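Side-chain contacts in porin (Acinetobacter baumannii AB307-0294, PDB 5DL7), which probably forms a water-filled beta-barrel channel of the OprD family through the outer membrane, with a suggested part in vanillate uptake: residues Gly92-Asn97 with Asp104-Ile109; Asp306-Asp311 with Glu408-Val413; Leu293-Leu296 with Glu300-Val303; Ala214-Ala217 with Tyr223-Gln226. One frame throughout, in Å; residues are numbered along the deposited sequence.

Contact 1 of 4, residues Gly92-Asn97 with Asp104-Ile109; sequences GLLPVN and DYYGKI. With CA (calcium ion), chain C; CA (calcium ion), chain E.
Tyr-106 carries nearly the whole of this contact, offering its hydroxyl to one residue of the loop 92-97 and the face of its ring to another. The polar part lies at the hydroxyl: Tyr-106 OH donates to Leu-93 O at 2.7 Å, approaching from well above the carbonyl plane, 59° out of it. A water bonded to Gly-92 O also donates to Tyr-106 OH, at 3.0 Å, joining the phenol to a second backbone carbonyl. The apolar part is a CH-pi contact in which Pro-95 CD sits over the middle of the Tyr-106 ring, 3.6 Å from its centroid, while Pro-95 CG lies over Tyr-106 CG and CD2. Leu-94 adds one methyl, CD2, which comes within 3.9 Å of Tyr-106 CE1. With chi1 at 68°, Tyr-106 CG stands between its backbone N and carbonyl carbon, which turns the ring across the proline. Metal binding flanks the packing: one calcium ion is held by Asn-97 OD1 at 2.4 Å together with Asp-103, another by both carboxylate oxygens of Asp-104 and by Arg-102 O, with water completing part of each shell. The loop 92-97 belongs to the excursion between strands 66-79 and 105-117; Leu-93 and Leu-94 continue its packing onto strand 46-58, Phe-142 meets the Tyr-106 ring edge-to-face, and strand 105-117 pairs through its backbone with strand 66-79.

Contact 2 of 4, residues Asp306-Asp311 with Glu408-Val413; sequences DFMSSD and ETRLNV. With C8E ((hydroxyethyloxy)tri(ethyloxy)octane), chain K.
Glu-408 OE1 is gripped from two directions: Ser-309 OG of the loop donates to it at 2.8 Å from above the carboxylate plane, 51° out of it, and Arg-34 forms a salt bridge with the same oxygen. Ser-391 in turn bonds Ser-309 OG. The other carboxylate oxygen, Glu-408 OE2, takes both NE and NH2 of Arg-410, each at 2.8 Å, in a side-on salt bridge between alternate residues of the strand. It lies only 5° out of the guanidinium plane; the two bonds converge on one atom and are bent, but help to hold the group's rotation. The buried carboxylate would probably stay ionised between its two arginines. Met-308 covers a face of the Arg-410 guanidinium with CB and CG, CB lying 3.8 Å from Arg-410 NH2. Its chain bends at chi3 (60°), bringing CE to 4.0 Å from Glu-408 CG and alongside the extended aliphatic part of Arg-410. The loop 306-311 thus sets the apolar Met-308 and the hydroxyl of Ser-309 against a charged pair of strand 406-418 on the barrel's inner side, as expected of a constriction loop folded into the channel of an OprD-family porin.

Contact 3 of 4, residues Leu293-Leu296 with Glu300-Val303; sequences LPFL and ESPV
The Phe-295 ring lies against the backbone of Ser-301, whose CA stands over the ring centre in a CH-pi contact, 3.6 Å from the centroid and 14° off the ring normal. Around this point Ser-301 CB approaches Phe-295 CE2 at 3.7 Å, and Pro-302 CD reaches Phe-295 CD2 at 3.6 Å obliquely. A Phe-295 chi1 of 46° lays the ring face over Ser-301 CA. Leu-293 supplies the second apolar patch with a single methyl: its CD2 meets Val-303 CG1 at 3.5 Å as the two side chains run past each other in opposite directions, and touches Ser-301 OG at 3.6 Å. No hydrogen bond spans the two segments; polar groups instead tie them outward. Ser-301 OG bonds Ser-313, Glu-300 forms a salt bridge with Arg-172 and a hydrogen bond with Ser-137, and the carbonyls of Leu-293 and Pro-302 accept from Arg-188 and Arg-247. Leu-293 and Val-303 also press on strand 263-275. This is packing of side chains on each other and on backbone, between two parts of the long loop joining strands 278-288 and 318-327, consistent with the inward-folded constriction loop of OprD-family channels.

Contact 4 of 4, residues Ala214-Ala217 with Tyr223-Gln226; sequences AYHA and YQQQ
His-216 and Gln-226 face each other as a non-hydrogen-bonded antiparallel pair, yet their side chains supply a bond of their own. Gln-226 NE2 donates to His-216 ND1 at 3.0 Å with an N-H...N angle of 160°. Imidazole and amide are nearly coplanar, 6° apart, and each partner lies close to the plane of the other, so the donor meets the ring nitrogen at its edge. A bend at chi2 (80°) folds the Gln-226 amide back beside the imidazole. Both remaining polar ends have partners: His-216 NE2 is bonded to Tyr-199 OH, and Gln-226 OE1 accepts from Asn-250 ND2. This polar chain therefore fixes the setting of both flat groups.

The next pair, Ala-217 with Gln-225, is a hydrogen-bonded one. Ala-217 N donates to Gln-225 O at 2.8 Å, and Gln-225 N returns a bond to Ala-217 O at 2.9 Å. CA-H...O contacts supplement them: Gln-224 CA lies 3.2 Å from Ala-217 O, and Gln-226 CA 3.3 Å from Tyr-215 O. The Gln-225 side chain leaves on the face shared with Ala-217, where its NE2 is satisfied by Ser-251 OG and Pro-294 O.

Strands 210-219 and 223-235 form a beta hairpin of the barrel wall, the short segments being almost exactly antiparallel with axes 4.7 Å apart. Strand 198-206 continues the wall beside 210-219, reached by the backbone of His-216, and strand 240-253 borders 223-235, bonded to the backbones of Gln-224 and Gln-226.

Contact 4 is wall against wall, held by backbone bonds and an amide-to-imidazole bond, whereas contacts 1 and 2 each set a loop against a barrel strand and contact 3 lies wholly within a loop. Contacts 2 and 3 draw on the same loop, between strands 278-288 and 318-327, and touch where Asp-311 packs on Phe-295 and Ser-301. Contact 3 in turn reaches contact 4 through Pro-294 O and Gln-225 NE2. Contacts 1 and 2 are buried, the first combining aromatic packing with nearby calcium sites, the second placing a serine hydroxyl and a methionine on a charged Glu-Arg pair; contacts 3 and 4 are partly buried, and contact 3 alone lacks a hydrogen bond between its segments.

Contact 1 of 4, residues Gly92-Asn97 with Asp104-Ile109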
loop_
_atom_site.group_PDB
_atom_site.type_symbol
_atom_site.label_atom_id
_atom_site.label_comp_id
_atom_site.label_asym_id
_atom_site.label_seq_id
_atom_site.Cartn_x
_atom_site.Cartn_y
_atom_site.Cartn_z
ATOM N N GLY A 92 6.352 -10.245 7.470
ATOM C CA GLY A 92 6.834 -9.069 6.853
ATOM C C GLY A 92 7.319 -7.883 7.720
ATOM O O GLY A 92 7.736 -6.864 7.233
ATOM N N LEU A 93 7.171 -8.005 9.025
ATOM C CA LEU A 93 7.611 -7.001 9.923
ATOM C C LEU A 93 9.145 -7.070 10.126
ATOM O O LEU A 93 9.733 -6.180 10.642
ATOM C CB LEU A 93 6.957 -7.147 11.350
ATOM C CG LEU A 93 5.435 -6.888 11.392
ATOM C CD1 LEU A 93 4.964 -6.916 12.813
ATOM C CD2 LEU A 93 5.084 -5.522 10.789
ATOM N N LEU A 94 9.691 -8.299 9.992
ATOM C CA LEU A 94 11.119 -8.541 10.334
ATOM C C LEU A 94 11.741 -9.439 9.178
ATOM O O LEU A 94 11.000 -10.297 8.570
ATOM C CB LEU A 94 11.226 -9.349 11.600
ATOM C CG LEU A 94 10.786 -8.616 12.903
ATOM C CD1 LEU A 94 10.556 -9.626 14.013
ATOM C CD2 LEU A 94 11.855 -7.625 13.303
ATOM N N PRO A 95 13.018 -9.253 8.934
ATOM C CA PRO A 95 13.739 -10.197 8.006
ATOM C C PRO A 95 13.690 -11.597 8.541
ATOM O O PRO A 95 13.773 -11.872 9.790
ATOM C CB PRO A 95 15.121 -9.618 7.885
ATOM C CG PRO A 95 15.044 -8.219 8.528
ATOM C CD PRO A 95 13.982 -8.359 9.589
ATOM N N VAL A 96 13.406 -12.524 7.601
ATOM C CA VAL A 96 13.350 -13.951 8.028
ATOM C C VAL A 96 14.380 -14.750 7.203
ATOM O O VAL A 96 14.393 -14.593 5.986
ATOM C CB VAL A 96 11.936 -14.507 7.760
ATOM C CG1 VAL A 96 11.863 -15.945 8.040
ATOM C CG2 VAL A 96 10.915 -13.847 8.769
ATOM N N ASN A 97 15.151 -15.575 7.874
ATOM C CA ASN A 97 16.169 -16.377 7.226
ATOM C C ASN A 97 15.592 -17.641 6.619
ATOM O O ASN A 97 14.388 -18.075 6.837
ATOM C CB ASN A 97 17.167 -16.722 8.276
ATOM C CG ASN A 97 17.879 -15.461 8.775
ATOM O OD1 ASN A 97 18.394 -14.761 7.996
ATOM N ND2 ASN A 97 17.800 -15.159 10.036
ATOM N N ASP A 104 16.859 -10.261 14.611
ATOM C CA ASP A 104 16.325 -9.613 15.795
ATOM C C ASP A 104 16.407 -8.079 15.764
ATOM O O ASP A 104 15.705 -7.407 16.570
ATOM C CB ASP A 104 16.919 -10.170 17.007
ATOM C CG ASP A 104 16.527 -11.640 17.179
ATOM O OD1 ASP A 104 15.369 -12.084 16.883
ATOM O OD2 ASP A 104 17.410 -12.422 17.476
ATOM N N TYR A 105 17.213 -7.564 14.821
ATOM C CA TYR A 105 17.506 -6.196 14.664
ATOM C C TYR A 105 17.737 -5.968 13.201
ATOM O O TYR A 105 18.287 -6.872 12.563
ATOM C CB TYR A 105 18.605 -5.683 15.496
ATOM C CG TYR A 105 18.954 -4.414 15.012
ATOM C CD1 TYR A 105 18.231 -3.299 15.425
ATOM C CD2 TYR A 105 19.997 -4.233 14.084
ATOM C CE1 TYR A 105 18.490 -1.986 14.957
ATOM C CE2 TYR A 105 20.221 -2.951 13.522
ATOM C CZ TYR A 105 19.497 -1.826 13.929
ATOM O OH TYR A 105 19.829 -0.499 13.611
ATOM N N TYR A 106 17.165 -4.887 12.621
ATOM C CA TYR A 106 17.563 -4.504 11.308
ATOM C C TYR A 106 17.470 -3.044 11.150
ATOM O O TYR A 106 16.457 -2.382 11.654
ATOM C CB TYR A 106 16.833 -5.185 10.197
ATOM C CG TYR A 106 15.294 -4.911 9.919
ATOM C CD1 TYR A 106 14.333 -5.116 10.915
ATOM C CD2 TYR A 106 14.835 -4.578 8.623
ATOM C CE1 TYR A 106 12.915 -4.954 10.597
ATOM C CE2 TYR A 106 13.440 -4.411 8.280
ATOM C CZ TYR A 106 12.498 -4.621 9.377
ATOM O OH TYR A 106 11.190 -4.558 9.027
ATOM N N GLY A 107 18.422 -2.495 10.392
ATOM C CA GLY A 107 18.571 -1.047 10.273
ATOM C C GLY A 107 18.848 -0.656 8.831
ATOM O O GLY A 107 19.397 -1.502 8.128
ATOM N N LYS A 108 18.459 0.565 8.333
ATOM C CA LYS A 108 18.704 0.895 6.947
ATOM C C LYS A 108 18.472 2.386 6.725
ATOM O O LYS A 108 17.781 3.058 7.592
ATOM C CB LYS A 108 17.905 0.138 5.912
ATOM C CG LYS A 108 16.459 -0.163 6.330
ATOM C CD LYS A 108 15.623 -0.793 5.306
ATOM C CE LYS A 108 14.334 -1.308 5.866
ATOM N NZ LYS A 108 13.475 -1.950 4.873
ATOM N N ILE A 109 19.218 2.949 5.844
ATOM C CA ILE A 109 19.177 4.408 5.665
ATOM C C ILE A 109 18.980 4.682 4.176
ATOM O O ILE A 109 19.697 4.073 3.331
ATOM C CB ILE A 109 20.308 5.185 6.277
ATOM C CG1 ILE A 109 20.214 6.695 5.924
ATOM C CG2 ILE A 109 21.674 4.781 5.739
ATOM C CD1 ILE A 109 21.082 7.526 6.808
HETATM CA CA CA C . 19.719 -12.822 8.263
HETATM CA CA CA E . 16.266 -14.439 16.073
HETATM O O HOH W 1 8.642 -4.232 7.522
HETATM O O HOH W 2 18.398 -12.175 6.445
HETATM O O HOH W 3 18.161 -14.870 15.049
HETATM O O HOH W 4 13.814 -14.955 16.485
#

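Contact 2 of 4, residues Asp306-Asp311 with Glu408-Val413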
loop_
_atom_site.group_PDB
_atom_site.type_symbol
_atom_site.label_atom_id
_atom_site.label_comp_id
_atom_site.label_asym_id
_atom_site.label_seq_id
_atom_site.Cartn_x
_atom_site.Cartn_y
_atom_site.Cartn_z
ATOM N N ASP A 306 -8.554 -2.148 -0.704
ATOM C CA ASP A 306 -7.227 -2.560 -0.160
ATOM C C ASP A 306 -7.426 -3.357 1.141
ATOM O O ASP A 306 -7.229 -2.947 2.255
ATOM C CB ASP A 306 -6.401 -1.337 0.187
ATOM C CG ASP A 306 -7.103 -0.377 1.190
ATOM O OD1 ASP A 306 -8.499 -0.261 1.339
ATOM O OD2 ASP A 306 -6.288 0.414 1.874
ATOM N N PHE A 307 -7.900 -4.587 0.990
ATOM C CA PHE A 307 -8.218 -5.489 2.161
ATOM C C PHE A 307 -7.014 -6.219 2.748
ATOM O O PHE A 307 -5.960 -6.317 2.007
ATOM C CB PHE A 307 -9.257 -6.482 1.645
ATOM C CG PHE A 307 -10.696 -5.954 1.795
ATOM C CD1 PHE A 307 -11.155 -4.901 1.031
ATOM C CD2 PHE A 307 -11.544 -6.458 2.722
ATOM C CE1 PHE A 307 -12.490 -4.458 1.128
ATOM C CE2 PHE A 307 -12.864 -5.976 2.885
ATOM C CZ PHE A 307 -13.325 -4.953 2.091
ATOM N N MET A 308 -7.078 -6.630 3.952
ATOM C CA MET A 308 -6.011 -7.118 4.783
ATOM C C MET A 308 -5.457 -8.458 4.270
ATOM O O MET A 308 -4.213 -8.670 4.282
ATOM C CB MET A 308 -6.388 -7.183 6.226
ATOM C CG MET A 308 -6.607 -5.764 6.748
ATOM S SD MET A 308 -7.510 -5.881 8.398
ATOM C CE MET A 308 -6.398 -6.818 9.396
ATOM N N SER A 309 -6.347 -9.377 3.889
ATOM C CA SER A 309 -5.980 -10.802 3.907
ATOM C C SER A 309 -5.886 -11.382 2.454
ATOM O O SER A 309 -5.624 -12.587 2.368
ATOM C CB SER A 309 -6.968 -11.649 4.706
ATOM O OG SER A 309 -7.005 -11.137 6.035
ATOM N N SER A 310 -6.164 -10.582 1.420
ATOM C CA SER A 310 -6.030 -10.996 0.027
ATOM C C SER A 310 -5.948 -9.745 -0.807
ATOM O O SER A 310 -6.448 -8.686 -0.400
ATOM C CB SER A 310 -7.291 -11.781 -0.439
ATOM O OG SER A 310 -7.344 -12.087 -1.870
ATOM N N ASP A 311 -5.495 -9.889 -2.043
ATOM C CA ASP A 311 -5.482 -8.812 -3.006
ATOM C C ASP A 311 -6.750 -8.634 -3.802
ATOM O O ASP A 311 -6.868 -7.551 -4.447
ATOM C CB ASP A 311 -4.229 -8.807 -3.836
ATOM C CG ASP A 311 -4.150 -9.766 -4.866
ATOM O OD1 ASP A 311 -5.107 -10.525 -5.242
ATOM O OD2 ASP A 311 -3.317 -9.520 -5.751
ATOM N N GLU A 408 -7.204 -12.552 11.039
ATOM C CA GLU A 408 -5.990 -11.722 11.000
ATOM C C GLU A 408 -6.222 -10.543 11.968
ATOM O O GLU A 408 -7.335 -9.925 11.935
ATOM C CB GLU A 408 -5.711 -11.255 9.605
ATOM C CG GLU A 408 -4.546 -10.320 9.464
ATOM C CD GLU A 408 -4.094 -10.006 8.016
ATOM O OE1 GLU A 408 -4.398 -10.826 7.136
ATOM O OE2 GLU A 408 -3.395 -8.980 7.873
ATOM N N THR A 409 -5.243 -10.229 12.810
ATOM C CA THR A 409 -5.311 -9.123 13.718
ATOM C C THR A 409 -4.010 -8.266 13.468
ATOM O O THR A 409 -2.949 -8.812 13.226
ATOM C CB THR A 409 -5.172 -9.663 15.173
ATOM O OG1 THR A 409 -6.321 -10.454 15.444
ATOM C CG2 THR A 409 -5.100 -8.517 16.076
ATOM N N ARG A 410 -4.144 -6.967 13.364
ATOM C CA ARG A 410 -2.983 -6.068 13.349
ATOM C C ARG A 410 -3.257 -5.029 14.452
ATOM O O ARG A 410 -4.298 -4.433 14.529
ATOM C CB ARG A 410 -2.821 -5.281 12.013
ATOM C CG ARG A 410 -2.622 -6.179 10.822
ATOM C CD ARG A 410 -2.489 -5.378 9.471
ATOM N NE ARG A 410 -2.519 -6.347 8.373
ATOM C CZ ARG A 410 -2.373 -6.001 7.104
ATOM N NH1 ARG A 410 -2.128 -4.762 6.785
ATOM N NH2 ARG A 410 -2.623 -6.866 6.191
ATOM N N LEU A 411 -2.275 -4.823 15.344
ATOM C CA LEU A 411 -2.340 -3.813 16.391
ATOM C C LEU A 411 -1.152 -2.868 16.230
ATOM O O LEU A 411 -0.034 -3.329 16.013
ATOM C CB LEU A 411 -2.268 -4.468 17.745
ATOM C CG LEU A 411 -3.363 -5.545 18.039
ATOM C CD1 LEU A 411 -3.068 -6.240 19.432
ATOM C CD2 LEU A 411 -4.786 -5.031 17.925
ATOM N N ASN A 412 -1.432 -1.612 16.275
ATOM C CA ASN A 412 -0.467 -0.546 16.117
ATOM C C ASN A 412 -0.489 0.445 17.179
ATOM O O ASN A 412 -1.579 0.998 17.542
ATOM C CB ASN A 412 -0.661 0.203 14.759
ATOM C CG ASN A 412 -0.618 -0.735 13.551
ATOM O OD1 ASN A 412 -1.602 -1.321 13.070
ATOM N ND2 ASN A 412 0.631 -0.964 13.072
ATOM N N VAL A 413 0.653 0.820 17.743
ATOM C CA VAL A 413 0.754 2.036 18.544
ATOM C C VAL A 413 1.886 2.859 17.963
ATOM O O VAL A 413 2.994 2.336 17.791
ATOM C CB VAL A 413 1.006 1.776 20.067
ATOM C CG1 VAL A 413 1.149 3.064 20.758
ATOM C CG2 VAL A 413 -0.113 0.847 20.642
HETATM O O12 C8E K . 2.962 -12.183 21.525
HETATM C C13 C8E K . 2.938 -10.962 22.226
HETATM C C14 C8E K . 2.005 -9.982 21.534
HETATM O O15 C8E K . 1.763 -8.823 22.338
HETATM C C16 C8E K . 0.696 -7.962 21.871
HETATM C C17 C8E K . 1.239 -6.575 22.091
HETATM O O18 C8E K . 0.329 -5.513 21.806
HETATM C C19 C8E K . 1.009 -4.399 21.201
HETATM C C20 C8E K . 0.086 -3.381 20.539
HETATM O O21 C8E K . 0.708 -2.806 19.322
#

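Contact 3 of 4, residues Leu293-Leu296 with Glu300-Val303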
loop_
_atom_site.group_PDB
_atom_site.type_symbol
_atom_site.label_atom_id
_atom_site.label_comp_id
_atom_site.label_asym_id
_atom_site.label_seq_id
_atom_site.Cartn_x
_atom_site.Cartn_y
_atom_site.Cartn_z
ATOM N N LEU A 293 -4.232 -9.234 -12.617
ATOM C CA LEU A 293 -3.551 -7.946 -12.595
ATOM C C LEU A 293 -2.061 -8.049 -12.097
ATOM O O LEU A 293 -1.853 -8.537 -11.014
ATOM C CB LEU A 293 -4.217 -6.975 -11.625
ATOM C CG LEU A 293 -3.676 -5.559 -11.477
ATOM C CD1 LEU A 293 -3.781 -4.769 -12.758
ATOM C CD2 LEU A 293 -4.255 -4.873 -10.265
ATOM N N PRO A 294 -1.132 -7.642 -12.901
ATOM C CA PRO A 294 0.276 -7.525 -12.393
ATOM C C PRO A 294 0.545 -6.222 -11.713
ATOM O O PRO A 294 -0.047 -5.192 -12.013
ATOM C CB PRO A 294 1.183 -7.606 -13.645
ATOM C CG PRO A 294 0.282 -6.889 -14.695
ATOM C CD PRO A 294 -1.159 -7.209 -14.328
ATOM N N PHE A 295 1.538 -6.268 -10.783
ATOM C CA PHE A 295 2.043 -5.074 -10.105
ATOM C C PHE A 295 3.404 -5.391 -9.488
ATOM O O PHE A 295 3.735 -6.586 -9.462
ATOM C CB PHE A 295 1.011 -4.479 -9.086
ATOM C CG PHE A 295 0.355 -5.518 -8.175
ATOM C CD1 PHE A 295 0.979 -5.829 -6.952
ATOM C CD2 PHE A 295 -0.880 -6.105 -8.517
ATOM C CE1 PHE A 295 0.412 -6.739 -6.127
ATOM C CE2 PHE A 295 -1.441 -7.067 -7.749
ATOM C CZ PHE A 295 -0.774 -7.421 -6.546
ATOM N N LEU A 296 4.066 -4.412 -9.001
ATOM C CA LEU A 296 5.448 -4.617 -8.501
ATOM C C LEU A 296 5.477 -5.513 -7.301
ATOM O O LEU A 296 4.557 -5.552 -6.479
ATOM C CB LEU A 296 6.134 -3.261 -8.291
ATOM C CG LEU A 296 6.422 -2.554 -9.580
ATOM C CD1 LEU A 296 6.746 -1.068 -9.300
ATOM C CD2 LEU A 296 7.637 -3.089 -10.316
ATOM N N GLU A 300 1.054 -4.260 -1.989
ATOM C CA GLU A 300 -0.359 -4.573 -2.105
ATOM C C GLU A 300 -0.794 -4.272 -3.486
ATOM O O GLU A 300 -0.260 -3.437 -4.247
ATOM C CB GLU A 300 -1.145 -3.728 -1.039
ATOM C CG GLU A 300 -0.929 -4.272 0.398
ATOM C CD GLU A 300 0.557 -4.093 0.951
ATOM O OE1 GLU A 300 1.046 -2.901 0.748
ATOM O OE2 GLU A 300 0.994 -5.119 1.549
ATOM N N SER A 301 -1.883 -4.972 -3.941
ATOM C CA SER A 301 -2.504 -4.535 -5.243
ATOM C C SER A 301 -2.944 -3.107 -5.221
ATOM O O SER A 301 -3.395 -2.564 -4.165
ATOM C CB SER A 301 -3.775 -5.440 -5.456
ATOM O OG SER A 301 -4.438 -4.977 -6.643
ATOM N N PRO A 302 -2.769 -2.393 -6.284
ATOM C CA PRO A 302 -3.090 -0.978 -6.397
ATOM C C PRO A 302 -4.532 -0.574 -6.626
ATOM O O PRO A 302 -4.832 0.590 -6.774
ATOM C CB PRO A 302 -2.184 -0.485 -7.528
ATOM C CG PRO A 302 -2.267 -1.633 -8.454
ATOM C CD PRO A 302 -2.072 -2.855 -7.514
ATOM N N VAL A 303 -5.415 -1.555 -6.571
ATOM C CA VAL A 303 -6.848 -1.333 -6.832
ATOM C C VAL A 303 -7.520 -0.688 -5.646
ATOM O O VAL A 303 -6.978 -0.534 -4.581
ATOM C CB VAL A 303 -7.474 -2.719 -7.182
ATOM C CG1 VAL A 303 -6.828 -3.406 -8.379
ATOM C CG2 VAL A 303 -7.521 -3.616 -5.986
#

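Contact 4 of 4, residues Ala214-Ala217 with Tyr223-Gln226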
loop_
_atom_site.group_PDB
_atom_site.type_symbol
_atom_site.label_atom_id
_atom_site.label_comp_id
_atom_site.label_asym_id
_atom_site.label_seq_id
_atom_site.Cartn_x
_atom_site.Cartn_y
_atom_site.Cartn_z
ATOM N N ALA A 214 -3.499 9.935 -14.862
ATOM C CA ALA A 214 -3.155 9.072 -16.018
ATOM C C ALA A 214 -1.655 8.812 -15.879
ATOM O O ALA A 214 -0.872 9.709 -15.799
ATOM C CB ALA A 214 -3.516 9.665 -17.340
ATOM N N TYR A 215 -1.290 7.531 -16.017
ATOM C CA TYR A 215 0.126 7.178 -16.003
ATOM C C TYR A 215 0.347 5.983 -16.951
ATOM O O TYR A 215 -0.530 5.140 -17.193
ATOM C CB TYR A 215 0.619 6.704 -14.604
ATOM C CG TYR A 215 0.534 7.793 -13.563
ATOM C CD1 TYR A 215 1.512 8.719 -13.413
ATOM C CD2 TYR A 215 -0.640 7.821 -12.793
ATOM C CE1 TYR A 215 1.327 9.829 -12.544
ATOM C CE2 TYR A 215 -0.807 8.899 -11.894
ATOM C CZ TYR A 215 0.143 9.837 -11.818
ATOM O OH TYR A 215 -0.086 10.856 -10.901
ATOM N N HIS A 216 1.537 5.920 -17.459
ATOM C CA HIS A 216 2.089 4.794 -18.220
ATOM C C HIS A 216 3.353 4.246 -17.502
ATOM O O HIS A 216 4.113 5.005 -16.977
ATOM C CB HIS A 216 2.452 5.178 -19.701
ATOM C CG HIS A 216 3.315 4.154 -20.393
ATOM N ND1 HIS A 216 2.806 2.969 -20.875
ATOM C CD2 HIS A 216 4.651 4.088 -20.563
ATOM C CE1 HIS A 216 3.792 2.237 -21.348
ATOM N NE2 HIS A 216 4.905 2.909 -21.255
ATOM N N ALA A 217 3.527 2.956 -17.544
ATOM C CA ALA A 217 4.657 2.289 -16.874
ATOM C C ALA A 217 5.135 1.082 -17.747
ATOM O O ALA A 217 4.367 0.438 -18.470
ATOM C CB ALA A 217 4.320 1.729 -15.535
ATOM N N TYR A 223 6.218 -6.367 -18.170
ATOM C CA TYR A 223 4.873 -5.840 -18.552
ATOM C C TYR A 223 4.958 -4.347 -18.870
ATOM O O TYR A 223 5.849 -3.647 -18.351
ATOM C CB TYR A 223 3.793 -6.139 -17.582
ATOM C CG TYR A 223 3.879 -5.461 -16.256
ATOM C CD1 TYR A 223 3.528 -4.090 -16.149
ATOM C CD2 TYR A 223 4.282 -6.040 -15.099
ATOM C CE1 TYR A 223 3.585 -3.467 -14.919
ATOM C CE2 TYR A 223 4.306 -5.419 -13.858
ATOM C CZ TYR A 223 4.036 -4.130 -13.706
ATOM O OH TYR A 223 4.088 -3.424 -12.542
ATOM N N GLN A 224 3.937 -3.901 -19.619
ATOM C CA GLN A 224 3.596 -2.447 -19.743
ATOM C C GLN A 224 2.235 -2.287 -19.121
ATOM O O GLN A 224 1.371 -3.158 -19.263
ATOM C CB GLN A 224 3.595 -1.953 -21.212
ATOM C CG GLN A 224 4.981 -1.883 -21.692
ATOM C CD GLN A 224 5.058 -1.442 -23.152
ATOM O OE1 GLN A 224 6.090 -1.784 -23.925
ATOM N NE2 GLN A 224 4.027 -0.771 -23.568
ATOM N N GLN A 225 1.995 -1.151 -18.497
ATOM C CA GLN A 225 0.769 -0.901 -17.774
ATOM C C GLN A 225 0.330 0.593 -17.924
ATOM O O GLN A 225 1.212 1.419 -17.787
ATOM C CB GLN A 225 0.868 -1.342 -16.356
ATOM C CG GLN A 225 -0.345 -1.138 -15.493
ATOM C CD GLN A 225 -0.072 -1.709 -14.103
ATOM O OE1 GLN A 225 0.467 -1.043 -13.227
ATOM N NE2 GLN A 225 -0.455 -3.000 -13.936
ATOM N N GLN A 226 -0.934 0.779 -18.278
ATOM C CA GLN A 226 -1.473 2.151 -18.151
ATOM C C GLN A 226 -2.530 2.266 -17.096
ATOM O O GLN A 226 -3.225 1.227 -16.721
ATOM C CB GLN A 226 -2.126 2.493 -19.451
ATOM C CG GLN A 226 -1.205 2.649 -20.648
ATOM C CD GLN A 226 -0.799 1.286 -21.251
ATOM O OE1 GLN A 226 -1.626 0.387 -21.404
ATOM N NE2 GLN A 226 0.463 1.151 -21.463
#